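Local coordinates for carboxymuconolactone decarboxylase family protein (Thermotoga maritima, PDB 1VKE) that belongs to the carboxymuconolactone decarboxylase family and possibly takes part in the antioxidative response, perhaps with peroxiredoxin-like activity, at the interface of chains A and B and the interface of chains A and C. Numbering follows the deposited sequence. Chains: chain A/B/C, carboxymuconolactone decarboxylase family protein.

Contact 1: the interface of chains A and B. Residues chain A 100, 104-105, 108; chain B 40-41, 44.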
ATOM      1  N   LEU A 100       5.127  13.698  -3.832  1.00 12.08           N
ATOM      2  CA  LEU A 100       6.314  13.404  -3.061  1.00 13.42           C
ATOM      3  C   LEU A 100       6.029  13.700  -1.583  1.00 14.64           C
ATOM      4  O   LEU A 100       6.339  12.913  -0.683  1.00 12.41           O
ATOM      5  CB  LEU A 100       7.490  14.236  -3.571  1.00 10.71           C
ATOM      6  CG  LEU A 100       8.774  14.174  -2.746  1.00 12.79           C
ATOM      7  CD1 LEU A 100       9.320  12.755  -2.715  1.00 12.24           C
ATOM      8  CD2 LEU A 100       9.808  15.115  -3.331  1.00 14.94           C
ATOM      9  N   GLY A 104       5.685  10.417   0.686  1.00 13.09           N
ATOM     10  CA  GLY A 104       6.930  10.169   1.420  1.00 14.26           C
ATOM     11  C   GLY A 104       8.127   9.875   0.576  1.00 14.44           C
ATOM     12  O   GLY A 104       8.035   9.778  -0.652  1.00 11.36           O
ATOM     13  N   SER A 105       9.266   9.701   1.238  1.00 11.80           N
ATOM     14  CA  SER A 105      10.503   9.418   0.557  1.00 13.77           C
ATOM     15  C   SER A 105      10.501   8.128  -0.224  1.00 11.23           C
ATOM     16  O   SER A 105      11.302   7.994  -1.120  1.00 10.70           O
ATOM     17  CB  SER A 105      11.706   9.505   1.501  1.00 17.29           C
ATOM     18  OG  SER A 105      11.743   8.412   2.384  1.00 15.85           O
ATOM     19  N   ILE A 108      10.542   8.551  -3.892  1.00  9.67           N
ATOM     20  CA  ILE A 108      11.721   9.095  -4.608  1.00  8.91           C
ATOM     21  C   ILE A 108      12.213   8.239  -5.797  1.00 11.48           C
ATOM     22  O   ILE A 108      12.446   8.803  -6.869  1.00 12.29           O
ATOM     23  CB  ILE A 108      12.880   9.513  -3.640  1.00 10.58           C
ATOM     24  CG1 ILE A 108      12.417  10.751  -2.862  1.00 11.43           C
ATOM     25  CG2 ILE A 108      14.201   9.762  -4.402  1.00 11.90           C
ATOM     26  CD1 ILE A 108      13.392  11.190  -1.808  1.00 13.66           C
TER
ATOM     27  N   PHE B  40      12.419  18.981   0.461  1.00 11.63           N
ATOM     28  CA  PHE B  40      12.039  17.630   0.856  1.00 12.48           C
ATOM     29  C   PHE B  40      13.269  16.732   0.952  1.00 10.92           C
ATOM     30  O   PHE B  40      13.428  15.997   1.961  1.00 13.17           O
ATOM     31  CB  PHE B  40      11.052  16.972  -0.128  1.00 12.70           C
ATOM     32  CG  PHE B  40      10.649  15.575   0.336  1.00 13.51           C
ATOM     33  CD1 PHE B  40      11.489  14.483   0.145  1.00 18.43           C
ATOM     34  CD2 PHE B  40       9.525  15.414   1.042  1.00 18.39           C
ATOM     35  CE1 PHE B  40      11.146  13.222   0.657  1.00 16.18           C
ATOM     36  CE2 PHE B  40       9.163  14.197   1.538  1.00 12.87           C
ATOM     37  CZ  PHE B  40       9.957  13.081   1.358  1.00 15.54           C
ATOM     38  N   PHE B  41      14.151  16.787  -0.049  1.00 12.35           N
ATOM     39  CA  PHE B  41      15.362  15.993   0.014  1.00 12.55           C
ATOM     40  C   PHE B  41      16.249  16.388   1.195  1.00 13.66           C
ATOM     41  O   PHE B  41      16.925  15.532   1.805  1.00 14.76           O
ATOM     42  CB  PHE B  41      16.140  16.100  -1.300  1.00 14.66           C
ATOM     43  CG  PHE B  41      15.654  15.181  -2.383  1.00 14.60           C
ATOM     44  CD1 PHE B  41      14.386  15.302  -2.924  1.00 15.31           C
ATOM     45  CD2 PHE B  41      16.489  14.199  -2.895  1.00 20.13           C
ATOM     46  CE1 PHE B  41      13.945  14.442  -3.935  1.00 16.28           C
ATOM     47  CE2 PHE B  41      16.052  13.358  -3.923  1.00 18.40           C
ATOM     48  CZ  PHE B  41      14.786  13.497  -4.449  1.00 14.45           C
ATOM     49  N   ASP B  44      14.745  14.738   4.243  1.00 11.95           N
ATOM     50  CA  ASP B  44      15.037  13.310   4.190  1.00 13.45           C
ATOM     51  C   ASP B  44      16.449  13.008   4.721  1.00 17.87           C
ATOM     52  O   ASP B  44      16.658  12.060   5.479  1.00 20.83           O
ATOM     53  CB  ASP B  44      14.895  12.838   2.757  1.00 13.73           C
ATOM     54  CG  ASP B  44      14.957  11.333   2.593  1.00 22.34           C
ATOM     55  OD1 ASP B  44      14.465  10.589   3.453  1.00 27.23           O
ATOM     56  OD2 ASP B  44      15.478  10.825   1.595  1.00 31.66           O
TER
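CG of A:Leu100 sits over one face of the B:Phe40 ring, above its centre and 3.9 Å from the ring centroid. CG of the phenylalanine stands anti to its own backbone N (chi1 -179°), which sends the ring away from its helix and into the bend of chain A. There the rim atom CZ of B:Phe40 comes 3.5 Å from the backbone N of A:Ser105, while CB of the same serine meets the ring edge in plane. A:Ile108 completes this tightly packed part: approaching B:Phe41 from the opposite direction, it wedges CD1 between the two phenylalanines, 4.0 Å from the B:Phe41 centroid and 3.9 Å from CE1 of B:Phe40. At B:Asp44 the carboxylate merely brushes the serine, with OD1 3.5 Å from CB of A:Ser105; from OD1 to the hydroxyl OG of A:Ser105 is 3.6 Å, beyond a hydrogen bond. Replacing B:Phe40 with an alanine would probably leave A:Leu100 without the face it rests on and open a gap beside A:Ser105. The phenylalanines and the aspartate project from helix 35-46 of chain B, whereas chain A contributes the end of helix 89-103, the 3-10 helix 105-107 and the start of helix 108-126.

Contact 2: the interface of chains A and C. Residues chain A 47, 51-53, 58; chain C 91, 94-95, 98.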
ATOM      1  N   VAL A  47     -13.006   7.992 -17.363  1.00 16.80           N
ATOM      2  CA  VAL A  47     -12.918   8.976 -16.284  1.00 17.15           C
ATOM      3  C   VAL A  47     -11.883  10.060 -16.580  1.00 16.82           C
ATOM      4  O   VAL A  47     -11.798  11.027 -15.834  1.00 17.55           O
ATOM      5  CB  VAL A  47     -12.699   8.360 -14.869  1.00 17.10           C
ATOM      6  CG1 VAL A  47     -13.903   7.463 -14.504  1.00 18.91           C
ATOM      7  CG2 VAL A  47     -11.343   7.650 -14.728  1.00 15.06           C
ATOM      8  N   GLY A  51     -14.509  17.001 -19.060  1.00 19.02           N
ATOM      9  CA  GLY A  51     -15.756  17.375 -18.418  1.00 16.80           C
ATOM     10  C   GLY A  51     -15.607  18.841 -18.046  1.00 16.10           C
ATOM     11  O   GLY A  51     -15.019  19.648 -18.785  1.00 17.33           O
ATOM     12  N   LYS A  52     -16.097  19.190 -16.873  1.00 13.43           N
ATOM     13  CA  LYS A  52     -15.796  20.487 -16.322  1.00 12.59           C
ATOM     14  C   LYS A  52     -14.315  20.633 -16.007  1.00 12.70           C
ATOM     15  O   LYS A  52     -13.800  21.752 -16.086  1.00 14.30           O
ATOM     16  CB  LYS A  52     -16.678  20.784 -15.109  1.00 12.10           C
ATOM     17  CG  LYS A  52     -18.092  21.011 -15.489  1.00 10.75           C
ATOM     18  CD  LYS A  52     -18.216  22.238 -16.403  1.00 15.69           C
ATOM     19  CE  LYS A  52     -19.629  22.497 -16.769  1.00 17.44           C
ATOM     20  NZ  LYS A  52     -19.790  23.810 -17.487  1.00 18.65           N
ATOM     21  N   LEU A  53     -13.618  19.528 -15.698  1.00 10.40           N
ATOM     22  CA  LEU A  53     -12.149  19.520 -15.657  1.00 11.67           C
ATOM     23  C   LEU A  53     -11.657  19.171 -17.039  1.00 11.40           C
ATOM     24  O   LEU A  53     -12.187  18.256 -17.671  1.00 11.29           O
ATOM     25  CB  LEU A  53     -11.619  18.484 -14.664  1.00 13.99           C
ATOM     26  CG  LEU A  53     -11.976  18.688 -13.204  1.00 11.22           C
ATOM     27  CD1 LEU A  53     -11.489  17.518 -12.386  1.00 13.53           C
ATOM     28  CD2 LEU A  53     -11.459  20.031 -12.699  1.00 13.60           C
ATOM     29  N   LYS A  58      -7.164  16.420 -15.707  1.00  9.84           N
ATOM     30  CA  LYS A  58      -7.463  15.039 -15.285  1.00  8.44           C
ATOM     31  C   LYS A  58      -6.225  14.154 -15.409  1.00  9.30           C
ATOM     32  O   LYS A  58      -5.978  13.304 -14.536  1.00  9.78           O
ATOM     33  CB  LYS A  58      -8.607  14.422 -16.092  1.00 10.23           C
ATOM     34  CG  LYS A  58      -9.932  15.123 -15.868  1.00  9.47           C
ATOM     35  CD  LYS A  58     -11.103  14.336 -16.492  1.00 10.31           C
ATOM     36  CE  LYS A  58     -12.469  14.936 -16.174  1.00 14.10           C
ATOM     37  NZ  LYS A  58     -13.655  14.038 -16.568  1.00 11.79           N
TER
ATOM     38  N   GLU C  91     -16.716  19.529 -10.539  1.00  8.47           N
ATOM     39  CA  GLU C  91     -15.235  19.409 -10.522  1.00 10.70           C
ATOM     40  C   GLU C  91     -14.813  18.426  -9.447  1.00 11.09           C
ATOM     41  O   GLU C  91     -13.984  17.553  -9.685  1.00 10.25           O
ATOM     42  CB  GLU C  91     -14.638  20.778 -10.297  1.00  8.89           C
ATOM     43  CG  GLU C  91     -14.650  21.653 -11.551  1.00 10.79           C
ATOM     44  CD  GLU C  91     -14.163  23.079 -11.264  1.00 17.71           C
ATOM     45  OE1 GLU C  91     -14.516  23.658 -10.212  1.00 12.45           O
ATOM     46  OE2 GLU C  91     -13.421  23.639 -12.099  1.00 16.72           O
ATOM     47  N   GLU C  94     -15.717  14.780 -10.500  1.00 11.70           N
ATOM     48  CA  GLU C  94     -14.872  14.256 -11.561  1.00 11.71           C
ATOM     49  C   GLU C  94     -13.519  13.873 -10.983  1.00 11.78           C
ATOM     50  O   GLU C  94     -12.908  12.880 -11.401  1.00 13.03           O
ATOM     51  CB  GLU C  94     -14.721  15.264 -12.682  1.00 13.26           C
ATOM     52  CG  GLU C  94     -16.006  15.445 -13.491  1.00 13.59           C
ATOM     53  CD  GLU C  94     -15.918  16.472 -14.611  1.00 14.65           C
ATOM     54  OE1 GLU C  94     -14.799  16.761 -15.096  1.00 15.96           O
ATOM     55  OE2 GLU C  94     -16.977  17.041 -14.997  1.00 13.44           O
ATOM     56  N   ALA C  95     -13.028  14.662 -10.030  1.00 10.81           N
ATOM     57  CA  ALA C  95     -11.783  14.287  -9.323  1.00 11.54           C
ATOM     58  C   ALA C  95     -11.918  13.012  -8.515  1.00 12.87           C
ATOM     59  O   ALA C  95     -11.059  12.132  -8.582  1.00 13.48           O
ATOM     60  CB  ALA C  95     -11.281  15.421  -8.436  1.00 14.73           C
ATOM     61  N   ILE C  98     -11.785   9.805 -10.549  1.00 11.71           N
ATOM     62  CA  ILE C  98     -10.407   9.386 -10.907  1.00 12.37           C
ATOM     63  C   ILE C  98      -9.829   8.631  -9.732  1.00 12.59           C
ATOM     64  O   ILE C  98      -9.253   7.545  -9.872  1.00 13.65           O
ATOM     65  CB  ILE C  98      -9.526  10.606 -11.326  1.00 13.26           C
ATOM     66  CG1 ILE C  98      -9.978  11.135 -12.681  1.00 14.36           C
ATOM     67  CG2 ILE C  98      -8.016  10.226 -11.288  1.00 15.45           C
ATOM     68  CD1 ILE C  98      -9.418  12.541 -13.003  1.00 13.81           C
TER
HETATM   69  O   HOH W   1     -13.537  12.214 -14.127  1.00 23.05           O
HETATM   70  O   HOH W   2     -12.349  23.406 -14.506  1.00 42.27           O
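An extended chain carries the carboxylate of C:Glu94 to chain A: chi1 of -71° sets CG beside the backbone N, and chi2 of 179° runs the rest straight out. The carboxylate faces two successive backbone amides. A:Lys52 N donates to the syn lone pair of OE2 of C:Glu94 over 3.0 Å, and A:Leu53 N donates to OE1 over 3.1 Å in a nearly straight bond that arrives on the syn side but 33° out of the carboxylate plane. A:Lys58, itself extended beyond CG, crosses the glutamate and makes a salt bridge, NZ to OE1 of C:Glu94 at 3.3 Å. Its ammonium group also binds a water shared with the backbone oxygens of A:Val47 and C:Glu94. A second water joins A:Lys52 O to OE2 of C:Glu91. Beside these polar links, A:Leu53 places CD2 3.8 Å from CG of C:Glu91, and CD1 of C:Ile98 packs on CB of A:Lys58. A glutamine in place of C:Glu94 would probably leave the ammonium group of A:Lys58 without its countercharge and disturb the paired grip on the two amides. In the deposited assembly the site probably helps to fasten the loop between helices 35-46 and 55-68 of one chain to helix 89-103 of its two-fold partner.

Contact 3: the interface of chains A and C. Residues chain A 48, 61, 65, 69; chain C 64, 68, 98, 102.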
ATOM      1  N   TYR A  48     -11.117   9.910 -17.659  1.00 17.20           N
ATOM      2  CA  TYR A  48     -10.165  10.942 -18.096  1.00 16.83           C
ATOM      3  C   TYR A  48     -10.630  11.765 -19.322  1.00 18.12           C
ATOM      4  O   TYR A  48      -9.921  12.658 -19.777  1.00 19.42           O
ATOM      5  CB  TYR A  48      -8.781  10.324 -18.375  1.00 16.11           C
ATOM      6  CG  TYR A  48      -8.176   9.696 -17.141  1.00 15.37           C
ATOM      7  CD1 TYR A  48      -7.498  10.466 -16.212  1.00 16.95           C
ATOM      8  CD2 TYR A  48      -8.305   8.333 -16.893  1.00 18.55           C
ATOM      9  CE1 TYR A  48      -6.970   9.894 -15.075  1.00 15.16           C
ATOM     10  CE2 TYR A  48      -7.764   7.748 -15.756  1.00 18.45           C
ATOM     11  CZ  TYR A  48      -7.096   8.538 -14.849  1.00 17.22           C
ATOM     12  OH  TYR A  48      -6.542   8.003 -13.711  1.00 16.88           O
ATOM     13  N   MET A  61      -4.058  14.791 -12.548  1.00 10.78           N
ATOM     14  CA  MET A  61      -4.606  14.076 -11.384  1.00 11.69           C
ATOM     15  C   MET A  61      -4.269  12.602 -11.401  1.00 10.31           C
ATOM     16  O   MET A  61      -3.912  12.013 -10.365  1.00 12.16           O
ATOM     17  CB  MET A  61      -6.110  14.290 -11.238  1.00 12.44           C
ATOM     18  CG  MET A  61      -6.399  15.698 -10.847  1.00 16.14           C
ATOM     19  SD  MET A  61      -8.124  15.953 -11.044  1.00 21.13           S
ATOM     20  CE  MET A  61      -8.166  17.636 -10.432  1.00 26.47           C
ATOM     21  N   ALA A  65      -2.098  10.538  -8.540  1.00  9.72           N
ATOM     22  CA  ALA A  65      -2.551   9.299  -7.896  1.00 12.57           C
ATOM     23  C   ALA A  65      -1.582   8.145  -8.169  1.00 10.83           C
ATOM     24  O   ALA A  65      -1.296   7.353  -7.290  1.00 11.07           O
ATOM     25  CB  ALA A  65      -3.887   8.941  -8.458  1.00 11.66           C
ATOM     26  N   LEU A  69       0.775   6.216  -5.242  1.00  8.78           N
ATOM     27  CA  LEU A  69       0.565   4.762  -5.186  1.00 10.62           C
ATOM     28  C   LEU A  69       1.698   3.937  -5.796  1.00 10.15           C
ATOM     29  O   LEU A  69       1.671   2.685  -5.705  1.00 12.72           O
ATOM     30  CB  LEU A  69      -0.760   4.375  -5.802  1.00 10.22           C
ATOM     31  CG  LEU A  69      -2.015   4.897  -5.080  1.00 13.28           C
ATOM     32  CD1 LEU A  69      -3.167   4.702  -6.033  1.00 16.55           C
ATOM     33  CD2 LEU A  69      -2.264   4.220  -3.815  1.00 15.95           C
TER
ATOM     34  N   VAL C  64      -7.549  14.136  -4.434  1.00 10.82           N
ATOM     35  CA  VAL C  64      -7.369  12.867  -5.146  1.00 10.64           C
ATOM     36  C   VAL C  64      -6.383  11.968  -4.362  1.00  9.64           C
ATOM     37  O   VAL C  64      -6.619  10.783  -4.123  1.00 10.75           O
ATOM     38  CB  VAL C  64      -6.871  13.093  -6.603  1.00 11.24           C
ATOM     39  CG1 VAL C  64      -6.403  11.770  -7.226  1.00 12.59           C
ATOM     40  CG2 VAL C  64      -7.944  13.705  -7.452  1.00 10.39           C
ATOM     41  N   VAL C  68      -7.358   8.273  -2.670  1.00 10.02           N
ATOM     42  CA  VAL C  68      -6.755   6.967  -3.033  1.00  8.81           C
ATOM     43  C   VAL C  68      -5.963   6.334  -1.880  1.00  9.60           C
ATOM     44  O   VAL C  68      -5.836   5.133  -1.791  1.00 10.68           O
ATOM     45  CB  VAL C  68      -5.839   6.992  -4.347  1.00 11.59           C
ATOM     46  CG1 VAL C  68      -6.618   7.420  -5.567  1.00 13.99           C
ATOM     47  CG2 VAL C  68      -4.583   7.790  -4.191  1.00 10.47           C
ATOM     48  N   ILE C  98     -11.785   9.805 -10.549  1.00 11.71           N
ATOM     49  CA  ILE C  98     -10.407   9.386 -10.907  1.00 12.37           C
ATOM     50  C   ILE C  98      -9.829   8.631  -9.732  1.00 12.59           C
ATOM     51  O   ILE C  98      -9.253   7.545  -9.872  1.00 13.65           O
ATOM     52  CB  ILE C  98      -9.526  10.606 -11.326  1.00 13.26           C
ATOM     53  CG1 ILE C  98      -9.978  11.135 -12.681  1.00 14.36           C
ATOM     54  CG2 ILE C  98      -8.016  10.226 -11.288  1.00 15.45           C
ATOM     55  CD1 ILE C  98      -9.418  12.541 -13.003  1.00 13.81           C
ATOM     56  N   VAL C 102      -8.633   4.656  -9.952  1.00 14.25           N
ATOM     57  CA  VAL C 102      -7.246   4.371  -9.640  1.00 14.37           C
ATOM     58  C   VAL C 102      -7.125   3.549  -8.337  1.00 16.21           C
ATOM     59  O   VAL C 102      -6.370   2.572  -8.253  1.00 13.70           O
ATOM     60  CB  VAL C 102      -6.395   5.700  -9.573  1.00 16.34           C
ATOM     61  CG1 VAL C 102      -4.973   5.400  -9.176  1.00 19.02           C
ATOM     62  CG2 VAL C 102      -6.386   6.402 -10.925  1.00 18.06           C
TER
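CD1 of A:Leu69 touches CG1 of C:Val102 at 3.7 Å, in an apolar patch of the two-fold interface between two chains of this carboxymuconolactone decarboxylase family protein. CD1 of A:Leu69 also lies 3.9 Å from CG2 of C:Val68, so the leucine tip is held by valines from two helices of chain C. One turn back along chain A, CB of A:Ala65 meets CG1 of C:Val102 at 3.8 Å and lies 4.0 Å from CG1 of C:Val64. With chi1 at 177°, C:Val102 directs CG1 to the alanine and leucine and CG2 to A:Tyr48, whose hydroxyl OH lies 3.2 Å from CG2 of C:Val102. The tyrosine crosses the valine at about a right angle, and CE1 of the A:Tyr48 ring reaches CG2 of C:Ile98 at 3.9 Å. At the other branch of this isoleucine, CD1 meets CB and SD of A:Met61, which lengthens the apolar strip. Farther out, helix 55-68 of chain A sets A:Met61 and A:Ala65 one turn apart, with A:Leu69 just past its end. Chain C answers with C:Val64 and C:Val68 on its own helix 55-68 and with C:Ile98 and C:Val102, also one turn apart, on helix 89-103. A:Tyr48 comes from the loop after helix 35-46.

Contact 4: the interface of chains A and C. Residues chain A 97, 101; chain C 40, 43-44, 47.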
ATOM      1  N   ASP A  97       5.563  17.174  -6.890  1.00 14.23           N
ATOM      2  CA  ASP A  97       5.890  17.637  -5.526  1.00 13.50           C
ATOM      3  C   ASP A  97       4.811  17.346  -4.530  1.00 12.95           C
ATOM      4  O   ASP A  97       5.104  17.031  -3.360  1.00 11.50           O
ATOM      5  CB  ASP A  97       6.140  19.149  -5.514  1.00 12.15           C
ATOM      6  CG  ASP A  97       7.527  19.551  -5.914  1.00 15.96           C
ATOM      7  OD1 ASP A  97       8.454  18.711  -5.974  1.00 17.65           O
ATOM      8  OD2 ASP A  97       7.759  20.749  -6.161  1.00 14.84           O
ATOM      9  N   VAL A 101       5.502  14.884  -1.302  1.00 13.61           N
ATOM     10  CA  VAL A 101       5.315  15.270   0.099  1.00 14.31           C
ATOM     11  C   VAL A 101       4.248  14.386   0.765  1.00 12.94           C
ATOM     12  O   VAL A 101       4.382  13.915   1.928  1.00 14.67           O
ATOM     13  CB  VAL A 101       4.970  16.772   0.172  1.00 14.37           C
ATOM     14  CG1 VAL A 101       4.544  17.167   1.595  1.00 18.99           C
ATOM     15  CG2 VAL A 101       6.177  17.556  -0.274  1.00 14.80           C
TER
ATOM     16  N   PHE C  40       8.731  19.963   8.139  1.00 10.28           N
ATOM     17  CA  PHE C  40       7.938  19.111   7.292  1.00  9.91           C
ATOM     18  C   PHE C  40       6.482  19.553   7.161  1.00 10.27           C
ATOM     19  O   PHE C  40       5.928  19.588   6.049  1.00 13.53           O
ATOM     20  CB  PHE C  40       7.934  17.676   7.818  1.00 12.95           C
ATOM     21  CG  PHE C  40       7.532  16.687   6.788  1.00 15.07           C
ATOM     22  CD1 PHE C  40       6.224  16.364   6.600  1.00 13.87           C
ATOM     23  CD2 PHE C  40       8.503  16.120   5.966  1.00 16.14           C
ATOM     24  CE1 PHE C  40       5.858  15.415   5.564  1.00 14.29           C
ATOM     25  CE2 PHE C  40       8.164  15.208   4.946  1.00 20.34           C
ATOM     26  CZ  PHE C  40       6.844  14.850   4.787  1.00 15.45           C
ATOM     27  N   LEU C  43       6.371  22.409   4.785  1.00 14.26           N
ATOM     28  CA  LEU C  43       6.546  21.978   3.392  1.00 14.25           C
ATOM     29  C   LEU C  43       5.214  21.430   2.878  1.00 13.00           C
ATOM     30  O   LEU C  43       4.840  21.668   1.710  1.00 14.13           O
ATOM     31  CB  LEU C  43       7.662  20.932   3.308  1.00 13.97           C
ATOM     32  CG  LEU C  43       7.908  20.287   1.983  1.00 19.20           C
ATOM     33  CD1 LEU C  43       8.327  21.356   0.993  1.00 18.30           C
ATOM     34  CD2 LEU C  43       9.006  19.277   2.166  1.00 18.27           C
ATOM     35  N   ASP C  44       4.490  20.705   3.723  1.00 12.93           N
ATOM     36  CA  ASP C  44       3.161  20.236   3.354  1.00 13.88           C
ATOM     37  C   ASP C  44       2.211  21.404   3.000  1.00 15.82           C
ATOM     38  O   ASP C  44       1.460  21.302   2.027  1.00 17.26           O
ATOM     39  CB  ASP C  44       2.636  19.338   4.469  1.00 13.95           C
ATOM     40  CG  ASP C  44       1.306  18.628   4.131  1.00 19.05           C
ATOM     41  OD1 ASP C  44       1.126  17.983   3.073  1.00 19.92           O
ATOM     42  OD2 ASP C  44       0.404  18.616   4.925  1.00 20.48           O
ATOM     43  N   VAL C  47       3.518  23.102  -0.610  1.00 13.29           N
ATOM     44  CA  VAL C  47       3.389  22.446  -1.935  1.00 14.37           C
ATOM     45  C   VAL C  47       1.984  22.693  -2.539  1.00 15.03           C
ATOM     46  O   VAL C  47       1.771  22.424  -3.688  1.00 15.18           O
ATOM     47  CB  VAL C  47       3.680  20.930  -1.929  1.00 14.45           C
ATOM     48  CG1 VAL C  47       5.152  20.669  -1.643  1.00 21.61           C
ATOM     49  CG2 VAL C  47       2.680  20.134  -0.976  1.00 14.40           C
TER
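Helix 89-103 of chain A packs here against the end of helix 35-46 in chain C, one of the helix-to-helix contacts of this all-helical carboxymuconolactone decarboxylase family protein. A:Val101 carries the contact, its two methyls dividing the partners between them. CG2 of A:Val101 and CG1 of C:Val47 reach toward each other, tip to tip, and meet at 3.6 Å. Beside that pair, CG2 of A:Val101 also rests 3.9 Å from CG of C:Leu43. The other branch, CG1 of A:Val101, stands anti to the backbone N (chi1 171°) and points to C:Asp44, lying 3.8 Å from its CA. The carboxylate oxygen OD1 of C:Asp44 is likewise 3.8 Å from CG1 of A:Val101, so the methyl touches both the backbone and the side chain of one residue. At the margins the contacts thin out. CZ of C:Phe40 approaches the carbonyl O of A:Val101 at 3.9 Å, and CG1 of C:Val47 comes 4.0 Å from the carbonyl O of A:Asp97, one turn earlier on the same helix. C:Leu43 and C:Asp44 are neighbours on helix 35-46, with C:Phe40 about a turn before them, whereas C:Val47 sits just beyond its last residue. The chi1 of -68° at C:Val47 places CG1 beside its own backbone N, from where it extends toward the valine of chain A.

Helix 89-103 takes part in all four contacts, supplied by chain A in contacts 1 and 4 and by chain C in contacts 2 and 3. Contacts 2 and 3, about 11 Å apart between the centres of their C-alpha atoms, share C:Ile98 and set a polar patch next to an apolar one. Contacts 1 and 4 lie about 9 Å apart, where neighbouring residues of the same chain A helix face chains B and C; contacts 1 and 2 are about 28 Å apart. Helix 35-46 of chain B in contact 1 and of chain C in contact 4 both pack on chain A, so chain A touches two neighbours within the six-copy deposited assembly.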